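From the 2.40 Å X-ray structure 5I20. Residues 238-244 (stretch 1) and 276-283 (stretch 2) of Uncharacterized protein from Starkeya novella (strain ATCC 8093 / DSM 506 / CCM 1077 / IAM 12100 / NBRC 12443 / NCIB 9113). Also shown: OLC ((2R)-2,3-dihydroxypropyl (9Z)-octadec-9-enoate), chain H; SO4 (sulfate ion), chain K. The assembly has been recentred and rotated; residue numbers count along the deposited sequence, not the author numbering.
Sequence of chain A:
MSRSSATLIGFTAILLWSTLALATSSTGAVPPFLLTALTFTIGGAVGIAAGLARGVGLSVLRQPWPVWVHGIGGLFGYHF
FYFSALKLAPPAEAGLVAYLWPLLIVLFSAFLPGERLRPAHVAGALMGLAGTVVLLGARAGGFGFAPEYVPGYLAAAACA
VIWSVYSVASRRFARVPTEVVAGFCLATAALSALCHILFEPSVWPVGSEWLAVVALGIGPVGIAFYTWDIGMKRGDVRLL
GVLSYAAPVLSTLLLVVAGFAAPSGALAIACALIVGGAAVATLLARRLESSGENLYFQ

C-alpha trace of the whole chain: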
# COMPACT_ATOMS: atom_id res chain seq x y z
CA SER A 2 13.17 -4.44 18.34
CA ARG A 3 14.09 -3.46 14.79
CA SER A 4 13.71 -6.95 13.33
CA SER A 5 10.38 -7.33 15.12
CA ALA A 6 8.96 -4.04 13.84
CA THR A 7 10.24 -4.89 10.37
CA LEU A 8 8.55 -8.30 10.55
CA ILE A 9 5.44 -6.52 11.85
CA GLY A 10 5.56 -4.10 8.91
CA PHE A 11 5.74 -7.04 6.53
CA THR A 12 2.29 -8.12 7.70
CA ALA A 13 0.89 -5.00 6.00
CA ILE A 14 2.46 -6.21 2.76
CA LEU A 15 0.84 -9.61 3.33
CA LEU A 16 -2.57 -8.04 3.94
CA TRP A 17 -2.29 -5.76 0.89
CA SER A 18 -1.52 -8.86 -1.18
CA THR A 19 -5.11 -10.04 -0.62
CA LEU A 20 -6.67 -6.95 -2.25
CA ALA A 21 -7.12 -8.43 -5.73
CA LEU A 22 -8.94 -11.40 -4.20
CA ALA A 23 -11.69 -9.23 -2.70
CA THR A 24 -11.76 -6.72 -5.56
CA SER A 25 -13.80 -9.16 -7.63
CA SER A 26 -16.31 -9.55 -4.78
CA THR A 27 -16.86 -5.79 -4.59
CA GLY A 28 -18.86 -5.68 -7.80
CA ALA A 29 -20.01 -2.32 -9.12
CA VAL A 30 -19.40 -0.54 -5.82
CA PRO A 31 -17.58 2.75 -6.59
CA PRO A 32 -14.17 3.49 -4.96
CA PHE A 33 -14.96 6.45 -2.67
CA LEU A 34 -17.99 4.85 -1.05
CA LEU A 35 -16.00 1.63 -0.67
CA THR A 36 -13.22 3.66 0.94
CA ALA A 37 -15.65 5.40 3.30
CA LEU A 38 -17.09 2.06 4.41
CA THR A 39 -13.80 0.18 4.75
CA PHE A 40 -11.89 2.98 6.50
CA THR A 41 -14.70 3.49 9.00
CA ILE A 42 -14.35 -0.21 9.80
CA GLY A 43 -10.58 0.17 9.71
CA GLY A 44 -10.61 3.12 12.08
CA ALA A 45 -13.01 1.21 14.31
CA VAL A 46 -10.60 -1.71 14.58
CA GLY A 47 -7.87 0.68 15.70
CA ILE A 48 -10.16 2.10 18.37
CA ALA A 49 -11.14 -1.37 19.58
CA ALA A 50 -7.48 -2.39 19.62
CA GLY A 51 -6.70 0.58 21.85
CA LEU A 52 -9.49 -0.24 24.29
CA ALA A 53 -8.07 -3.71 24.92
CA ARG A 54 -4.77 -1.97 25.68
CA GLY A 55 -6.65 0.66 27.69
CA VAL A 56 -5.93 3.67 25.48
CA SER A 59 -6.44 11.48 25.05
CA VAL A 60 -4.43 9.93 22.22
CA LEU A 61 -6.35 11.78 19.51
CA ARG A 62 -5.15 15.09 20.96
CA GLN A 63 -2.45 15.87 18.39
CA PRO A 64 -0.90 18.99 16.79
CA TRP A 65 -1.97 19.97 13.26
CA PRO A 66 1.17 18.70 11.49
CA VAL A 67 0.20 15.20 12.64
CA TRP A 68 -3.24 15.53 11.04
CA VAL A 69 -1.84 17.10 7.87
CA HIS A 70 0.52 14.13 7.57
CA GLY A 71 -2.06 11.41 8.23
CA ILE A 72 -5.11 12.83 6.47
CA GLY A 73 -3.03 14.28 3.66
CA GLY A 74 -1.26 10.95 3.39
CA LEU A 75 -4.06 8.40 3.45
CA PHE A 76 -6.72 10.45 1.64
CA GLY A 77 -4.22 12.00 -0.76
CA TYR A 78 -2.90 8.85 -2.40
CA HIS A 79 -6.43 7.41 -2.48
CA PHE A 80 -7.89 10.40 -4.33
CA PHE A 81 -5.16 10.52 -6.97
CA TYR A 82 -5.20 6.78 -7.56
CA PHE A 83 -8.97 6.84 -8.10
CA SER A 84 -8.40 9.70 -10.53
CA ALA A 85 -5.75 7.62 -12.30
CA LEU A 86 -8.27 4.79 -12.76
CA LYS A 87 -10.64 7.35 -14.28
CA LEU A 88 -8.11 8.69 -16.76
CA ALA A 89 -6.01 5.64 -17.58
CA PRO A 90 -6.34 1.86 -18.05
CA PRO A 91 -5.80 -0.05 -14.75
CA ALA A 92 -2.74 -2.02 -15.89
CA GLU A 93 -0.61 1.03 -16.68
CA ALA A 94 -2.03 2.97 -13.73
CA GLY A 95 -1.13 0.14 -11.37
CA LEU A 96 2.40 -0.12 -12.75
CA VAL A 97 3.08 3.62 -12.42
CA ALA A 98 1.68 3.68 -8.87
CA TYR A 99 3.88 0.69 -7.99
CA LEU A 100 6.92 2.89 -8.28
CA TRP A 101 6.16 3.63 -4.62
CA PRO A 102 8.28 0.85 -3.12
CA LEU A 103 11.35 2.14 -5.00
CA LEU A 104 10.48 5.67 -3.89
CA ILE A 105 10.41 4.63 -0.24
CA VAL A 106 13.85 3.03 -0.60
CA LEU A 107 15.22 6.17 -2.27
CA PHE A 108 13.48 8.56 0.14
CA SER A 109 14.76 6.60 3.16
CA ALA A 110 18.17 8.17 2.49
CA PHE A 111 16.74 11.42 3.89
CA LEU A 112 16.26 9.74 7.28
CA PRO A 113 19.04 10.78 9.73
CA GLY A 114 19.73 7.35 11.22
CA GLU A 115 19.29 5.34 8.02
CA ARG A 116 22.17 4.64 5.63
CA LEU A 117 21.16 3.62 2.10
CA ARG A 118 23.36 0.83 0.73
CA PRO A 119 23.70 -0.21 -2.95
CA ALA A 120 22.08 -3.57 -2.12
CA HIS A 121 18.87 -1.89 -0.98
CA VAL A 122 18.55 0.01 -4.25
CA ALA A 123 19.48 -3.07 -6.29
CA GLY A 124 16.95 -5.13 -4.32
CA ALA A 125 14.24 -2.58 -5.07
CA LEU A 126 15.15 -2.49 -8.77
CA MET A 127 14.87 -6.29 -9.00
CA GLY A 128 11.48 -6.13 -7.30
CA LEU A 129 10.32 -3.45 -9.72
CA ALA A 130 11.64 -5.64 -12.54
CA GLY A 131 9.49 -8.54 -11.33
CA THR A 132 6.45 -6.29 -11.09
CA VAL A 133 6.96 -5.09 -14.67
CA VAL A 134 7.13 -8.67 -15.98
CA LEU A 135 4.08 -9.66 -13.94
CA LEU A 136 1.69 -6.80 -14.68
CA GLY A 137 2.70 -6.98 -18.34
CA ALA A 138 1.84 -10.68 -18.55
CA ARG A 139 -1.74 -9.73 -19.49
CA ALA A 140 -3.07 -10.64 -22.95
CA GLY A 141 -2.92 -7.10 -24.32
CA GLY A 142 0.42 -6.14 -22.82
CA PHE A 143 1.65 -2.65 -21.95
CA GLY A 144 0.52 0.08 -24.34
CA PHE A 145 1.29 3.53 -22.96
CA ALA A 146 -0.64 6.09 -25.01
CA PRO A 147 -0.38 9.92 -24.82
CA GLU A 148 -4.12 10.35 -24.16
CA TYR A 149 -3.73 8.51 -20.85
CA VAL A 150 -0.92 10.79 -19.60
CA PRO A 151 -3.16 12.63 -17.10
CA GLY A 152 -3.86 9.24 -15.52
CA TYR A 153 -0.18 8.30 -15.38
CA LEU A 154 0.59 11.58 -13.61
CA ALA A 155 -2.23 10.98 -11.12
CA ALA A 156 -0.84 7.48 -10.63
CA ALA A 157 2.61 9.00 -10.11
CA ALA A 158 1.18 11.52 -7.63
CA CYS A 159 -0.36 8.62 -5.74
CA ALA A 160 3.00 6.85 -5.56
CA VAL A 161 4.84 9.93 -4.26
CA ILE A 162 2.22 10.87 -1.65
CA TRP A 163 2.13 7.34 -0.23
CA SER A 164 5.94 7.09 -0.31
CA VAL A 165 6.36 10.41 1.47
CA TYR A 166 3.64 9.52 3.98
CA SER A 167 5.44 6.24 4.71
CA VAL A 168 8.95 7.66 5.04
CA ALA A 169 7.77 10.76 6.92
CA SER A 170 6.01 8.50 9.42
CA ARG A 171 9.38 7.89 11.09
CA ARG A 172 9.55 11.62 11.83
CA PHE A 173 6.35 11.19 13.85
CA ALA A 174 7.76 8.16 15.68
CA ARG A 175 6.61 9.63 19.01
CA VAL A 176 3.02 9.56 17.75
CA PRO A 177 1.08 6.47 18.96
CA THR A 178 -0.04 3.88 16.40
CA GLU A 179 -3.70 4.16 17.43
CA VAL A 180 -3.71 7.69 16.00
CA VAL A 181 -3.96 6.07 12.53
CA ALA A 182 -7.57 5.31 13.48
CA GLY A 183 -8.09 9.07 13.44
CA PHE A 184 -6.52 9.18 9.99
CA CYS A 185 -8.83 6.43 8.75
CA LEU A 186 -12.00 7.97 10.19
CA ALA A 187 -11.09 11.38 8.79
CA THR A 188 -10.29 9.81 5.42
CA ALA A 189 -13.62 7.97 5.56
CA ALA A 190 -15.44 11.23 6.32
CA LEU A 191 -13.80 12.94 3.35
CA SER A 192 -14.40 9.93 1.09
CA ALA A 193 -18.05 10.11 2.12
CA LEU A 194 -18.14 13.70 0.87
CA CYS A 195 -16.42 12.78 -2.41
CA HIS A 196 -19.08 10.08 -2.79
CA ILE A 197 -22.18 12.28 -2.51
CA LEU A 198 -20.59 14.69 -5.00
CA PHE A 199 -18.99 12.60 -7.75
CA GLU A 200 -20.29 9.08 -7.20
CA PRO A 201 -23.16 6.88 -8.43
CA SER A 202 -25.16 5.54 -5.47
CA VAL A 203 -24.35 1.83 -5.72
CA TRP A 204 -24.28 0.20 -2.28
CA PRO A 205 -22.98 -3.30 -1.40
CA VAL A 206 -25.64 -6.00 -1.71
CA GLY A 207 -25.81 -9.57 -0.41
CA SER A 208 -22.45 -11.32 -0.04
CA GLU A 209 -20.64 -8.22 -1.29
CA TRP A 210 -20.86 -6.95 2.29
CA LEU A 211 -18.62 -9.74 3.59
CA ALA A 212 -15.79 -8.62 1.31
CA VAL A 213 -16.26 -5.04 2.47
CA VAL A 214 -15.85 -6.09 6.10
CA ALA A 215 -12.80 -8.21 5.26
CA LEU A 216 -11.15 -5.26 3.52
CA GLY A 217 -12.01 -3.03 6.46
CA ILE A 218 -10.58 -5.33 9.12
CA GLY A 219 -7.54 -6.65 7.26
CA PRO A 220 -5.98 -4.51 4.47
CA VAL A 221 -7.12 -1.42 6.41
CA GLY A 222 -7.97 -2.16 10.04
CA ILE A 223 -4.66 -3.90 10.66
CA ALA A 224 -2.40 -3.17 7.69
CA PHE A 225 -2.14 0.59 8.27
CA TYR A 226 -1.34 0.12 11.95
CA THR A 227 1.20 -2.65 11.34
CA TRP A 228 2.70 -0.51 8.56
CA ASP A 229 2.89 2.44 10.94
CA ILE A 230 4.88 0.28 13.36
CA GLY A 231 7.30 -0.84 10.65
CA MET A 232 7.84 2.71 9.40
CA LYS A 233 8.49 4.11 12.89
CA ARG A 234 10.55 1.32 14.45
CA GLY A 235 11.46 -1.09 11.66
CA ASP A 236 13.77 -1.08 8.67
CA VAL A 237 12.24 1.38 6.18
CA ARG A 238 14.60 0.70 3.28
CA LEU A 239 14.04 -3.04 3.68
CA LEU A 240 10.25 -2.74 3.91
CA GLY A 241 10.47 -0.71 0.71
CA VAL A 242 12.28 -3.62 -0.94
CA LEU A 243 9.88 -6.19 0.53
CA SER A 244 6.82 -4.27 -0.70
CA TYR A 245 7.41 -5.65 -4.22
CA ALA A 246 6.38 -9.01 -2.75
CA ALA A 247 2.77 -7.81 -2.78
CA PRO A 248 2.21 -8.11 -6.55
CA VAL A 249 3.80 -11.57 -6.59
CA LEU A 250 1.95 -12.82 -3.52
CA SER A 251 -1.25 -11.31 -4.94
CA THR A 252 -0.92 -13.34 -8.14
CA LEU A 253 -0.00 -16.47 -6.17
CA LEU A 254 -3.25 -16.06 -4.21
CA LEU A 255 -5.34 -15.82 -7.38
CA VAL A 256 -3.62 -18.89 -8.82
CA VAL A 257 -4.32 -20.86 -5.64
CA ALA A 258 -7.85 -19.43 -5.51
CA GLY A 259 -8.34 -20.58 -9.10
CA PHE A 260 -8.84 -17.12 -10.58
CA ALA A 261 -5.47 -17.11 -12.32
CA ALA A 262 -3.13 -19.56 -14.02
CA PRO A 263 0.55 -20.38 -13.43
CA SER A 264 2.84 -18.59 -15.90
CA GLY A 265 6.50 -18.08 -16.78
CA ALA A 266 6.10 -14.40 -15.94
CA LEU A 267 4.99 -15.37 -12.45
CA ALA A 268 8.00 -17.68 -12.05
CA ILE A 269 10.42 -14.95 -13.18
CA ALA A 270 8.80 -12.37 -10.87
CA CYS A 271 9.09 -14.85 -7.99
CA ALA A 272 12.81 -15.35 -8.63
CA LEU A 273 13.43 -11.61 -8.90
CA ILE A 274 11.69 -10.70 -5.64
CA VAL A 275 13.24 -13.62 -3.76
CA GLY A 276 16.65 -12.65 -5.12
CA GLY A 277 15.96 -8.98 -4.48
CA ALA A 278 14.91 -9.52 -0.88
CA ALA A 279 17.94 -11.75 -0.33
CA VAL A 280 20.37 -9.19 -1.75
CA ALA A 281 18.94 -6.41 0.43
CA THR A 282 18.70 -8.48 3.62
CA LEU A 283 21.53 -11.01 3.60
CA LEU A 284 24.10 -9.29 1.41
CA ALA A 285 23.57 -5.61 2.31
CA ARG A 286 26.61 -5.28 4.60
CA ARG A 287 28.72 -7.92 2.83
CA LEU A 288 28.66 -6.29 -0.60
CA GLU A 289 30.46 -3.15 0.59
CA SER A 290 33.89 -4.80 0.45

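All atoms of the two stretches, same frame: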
# COMPACT_ATOMS: atom_id res chain seq x y z
N ARG A 238 14.07 0.97 4.61
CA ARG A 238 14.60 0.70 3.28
C ARG A 238 14.37 -0.76 2.91
O ARG A 238 14.20 -1.09 1.74
CB ARG A 238 16.09 1.06 3.19
CG ARG A 238 17.02 0.33 4.14
CD ARG A 238 17.56 1.26 5.21
NE ARG A 238 18.99 1.08 5.44
CZ ARG A 238 19.50 0.23 6.32
NH1 ARG A 238 18.71 -0.53 7.06
NH2 ARG A 238 20.82 0.14 6.47
N LEU A 239 14.32 -1.63 3.91
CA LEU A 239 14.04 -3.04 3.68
C LEU A 239 12.56 -3.28 3.39
O LEU A 239 12.22 -4.06 2.50
CB LEU A 239 14.49 -3.88 4.88
CG LEU A 239 14.41 -5.39 4.70
CD1 LEU A 239 15.12 -5.81 3.42
CD2 LEU A 239 15.03 -6.10 5.90
N LEU A 240 11.69 -2.61 4.13
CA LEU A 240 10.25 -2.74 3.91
C LEU A 240 9.86 -2.18 2.55
O LEU A 240 8.89 -2.62 1.94
CB LEU A 240 9.47 -2.04 5.03
CG LEU A 240 9.45 -2.77 6.38
CD1 LEU A 240 8.92 -1.87 7.49
CD2 LEU A 240 8.62 -4.05 6.29
N GLY A 241 10.63 -1.20 2.07
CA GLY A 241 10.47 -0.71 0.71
C GLY A 241 10.76 -1.82 -0.29
O GLY A 241 9.98 -2.06 -1.21
N VAL A 242 11.89 -2.50 -0.10
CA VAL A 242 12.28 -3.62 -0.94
C VAL A 242 11.23 -4.73 -0.89
O VAL A 242 10.80 -5.25 -1.92
CB VAL A 242 13.66 -4.20 -0.53
CG1 VAL A 242 14.01 -5.42 -1.36
CG2 VAL A 242 14.73 -3.13 -0.67
N LEU A 243 10.81 -5.09 0.32
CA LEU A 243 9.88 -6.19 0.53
C LEU A 243 8.48 -5.90 -0.00
O LEU A 243 7.70 -6.83 -0.22
CB LEU A 243 9.80 -6.53 2.02
CG LEU A 243 11.08 -7.08 2.64
CD1 LEU A 243 10.92 -7.25 4.14
CD2 LEU A 243 11.47 -8.40 1.98
N SER A 244 8.15 -4.63 -0.21
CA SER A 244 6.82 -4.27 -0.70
C SER A 244 6.55 -4.82 -2.11
O SER A 244 5.40 -5.06 -2.46
CB SER A 244 6.64 -2.75 -0.67
OG SER A 244 6.50 -2.30 0.67
N GLY A 276 15.28 -13.08 -4.97
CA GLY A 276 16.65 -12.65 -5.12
C GLY A 276 16.86 -11.23 -4.63
O GLY A 276 17.89 -10.91 -4.03
N GLY A 277 15.88 -10.37 -4.89
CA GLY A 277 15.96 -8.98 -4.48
C GLY A 277 15.92 -8.82 -2.97
O GLY A 277 16.69 -8.04 -2.40
N ALA A 278 15.01 -9.55 -2.33
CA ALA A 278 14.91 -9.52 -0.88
C ALA A 278 16.17 -10.09 -0.24
O ALA A 278 16.61 -9.60 0.80
CB ALA A 278 13.69 -10.31 -0.42
N ALA A 279 16.75 -11.10 -0.87
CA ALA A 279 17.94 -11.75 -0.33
C ALA A 279 19.16 -10.84 -0.41
O ALA A 279 19.96 -10.77 0.52
CB ALA A 279 18.21 -13.05 -1.07
N VAL A 280 19.29 -10.14 -1.53
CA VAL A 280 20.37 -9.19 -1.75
C VAL A 280 20.32 -8.05 -0.72
O VAL A 280 21.34 -7.65 -0.18
CB VAL A 280 20.31 -8.60 -3.18
CG1 VAL A 280 21.13 -7.32 -3.29
CG2 VAL A 280 20.79 -9.63 -4.19
N ALA A 281 19.11 -7.56 -0.45
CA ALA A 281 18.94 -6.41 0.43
C ALA A 281 19.00 -6.78 1.91
O ALA A 281 19.30 -5.94 2.76
CB ALA A 281 17.62 -5.71 0.12
N THR A 282 18.71 -8.04 2.23
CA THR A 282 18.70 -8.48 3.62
C THR A 282 20.00 -9.17 4.01
O THR A 282 20.65 -8.79 4.98
CB THR A 282 17.52 -9.43 3.90
OG1 THR A 282 16.30 -8.84 3.44
CG2 THR A 282 17.41 -9.71 5.39
N LEU A 283 20.38 -10.20 3.25
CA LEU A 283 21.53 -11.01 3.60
C LEU A 283 22.86 -10.38 3.19
O LEU A 283 23.86 -10.50 3.89
CB LEU A 283 21.41 -12.39 2.96
CG LEU A 283 20.16 -13.20 3.30
CD1 LEU A 283 20.20 -14.56 2.61
CD2 LEU A 283 20.04 -13.36 4.81
C8 OLC H . 10.77 -11.53 5.01
C7 OLC H . 10.10 -11.11 6.28
C6 OLC H . 10.71 -9.83 6.77
C5 OLC H . 12.07 -10.12 7.31
C4 OLC H . 12.48 -9.02 8.23
C3 OLC H . 13.91 -9.20 8.60
C2 OLC H . 14.24 -8.31 9.75
C1 OLC H . 15.44 -7.50 9.41
O19 OLC H . 15.56 -6.37 9.86
O20 OLC H . 16.44 -8.06 8.66
S SO4 K . 22.70 -1.45 8.88
O1 SO4 K . 23.81 -1.76 9.77
O2 SO4 K . 22.98 -0.21 8.15
O3 SO4 K . 22.51 -2.54 7.93
O4 SO4 K . 21.48 -1.27 9.66

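Antiparallel helices in a membrane-like setting often pack by a simple rule: one helix offers branched aliphatic side chains, the other a surface of small residues, and the contact needs no hydrogen bond between them. The pairing of residues 238-243 with residues 276-282 is a compact example. The two helix axes run at 169° to each other, so nearly antiparallel, and approach to 9.7 Å; the contact buries 229 Å² in all, and no hydrogen bond crosses it. Because the directions oppose, moving forward along the second helix means moving backward along the first, from Leu243 and Val242 to Leu239.

The second stretch opens with Gly276, which makes no contact with the first. Gly277 is the first to touch it, and does so through its backbone: Val242 CG1 lies 3.9 Å from Gly277 O. That carbonyl is not left without a partner, since Ala281 N donates to Gly277 O at 3.1 Å in the regular helical pattern. The methyl group therefore packs against a carbonyl already engaged in its own helix.

Ala278 meets two side chains, those of Leu243 and Val242. Its CA is 6.2 Å from the CA of Leu243, the shorter of the two CA-to-CA pairings that set the register, the other being Leu239 CA to Ala281 CA at 6.8 Å. The CA-to-CB bond of Ala278 points sideways, and so does that of Leu243, yet the end of the leucine side chain comes nearer and brings Leu243 CD2 to 3.8 Å from Ala278 CB. Val242, whose CA-to-CB bond points toward the second helix, adds a contact of Val242 CG1 with Ala278 CA at 4.2 Å, so the valine methyl lies against the backbone of Ala278 as well as against the Gly277 carbonyl.

Ala279 and Val280 make no contact, as helical periodicity would suggest; the next contact comes three residues after Ala278, about one turn on. Here Ala281 directs its CB toward the first helix, where it meets Val242 CG1 at 3.9 Å and Leu239 CD1 at 4.1 Å. The methyl thus touches side chains three residues apart on the facing helix, and Val242 CG1 in turn bridges Gly277, Ala278 and Ala281.

Thr282 brings a polar atom to the apolar contact. Thr282 OG1 sits 3.3 Å from Leu239 CD1, in van der Waals contact, while the hydroxyl donates to its own helix, with Thr282 OG1 to Ala278 O at 2.8 Å. Chi1 in the m well accompanies this bond back along the helix. With its proton used there, the hydroxyl can lie against a leucine methyl without leaving a donor unpaired. The lipid OLC borders the same region: its O20 is 3.7 Å from Leu239 CD2 and 3.8 Å from Thr282 CG2, while OLC C6 is 3.7 Å from Leu243 CD1. Leu283 is out of reach, and the contact ends. The example shows how van der Waals packing can join two helices while the Gly277 carbonyl and the Thr282 hydroxyl, the polar groups that meet the facing side chains, are bonded within their own helix.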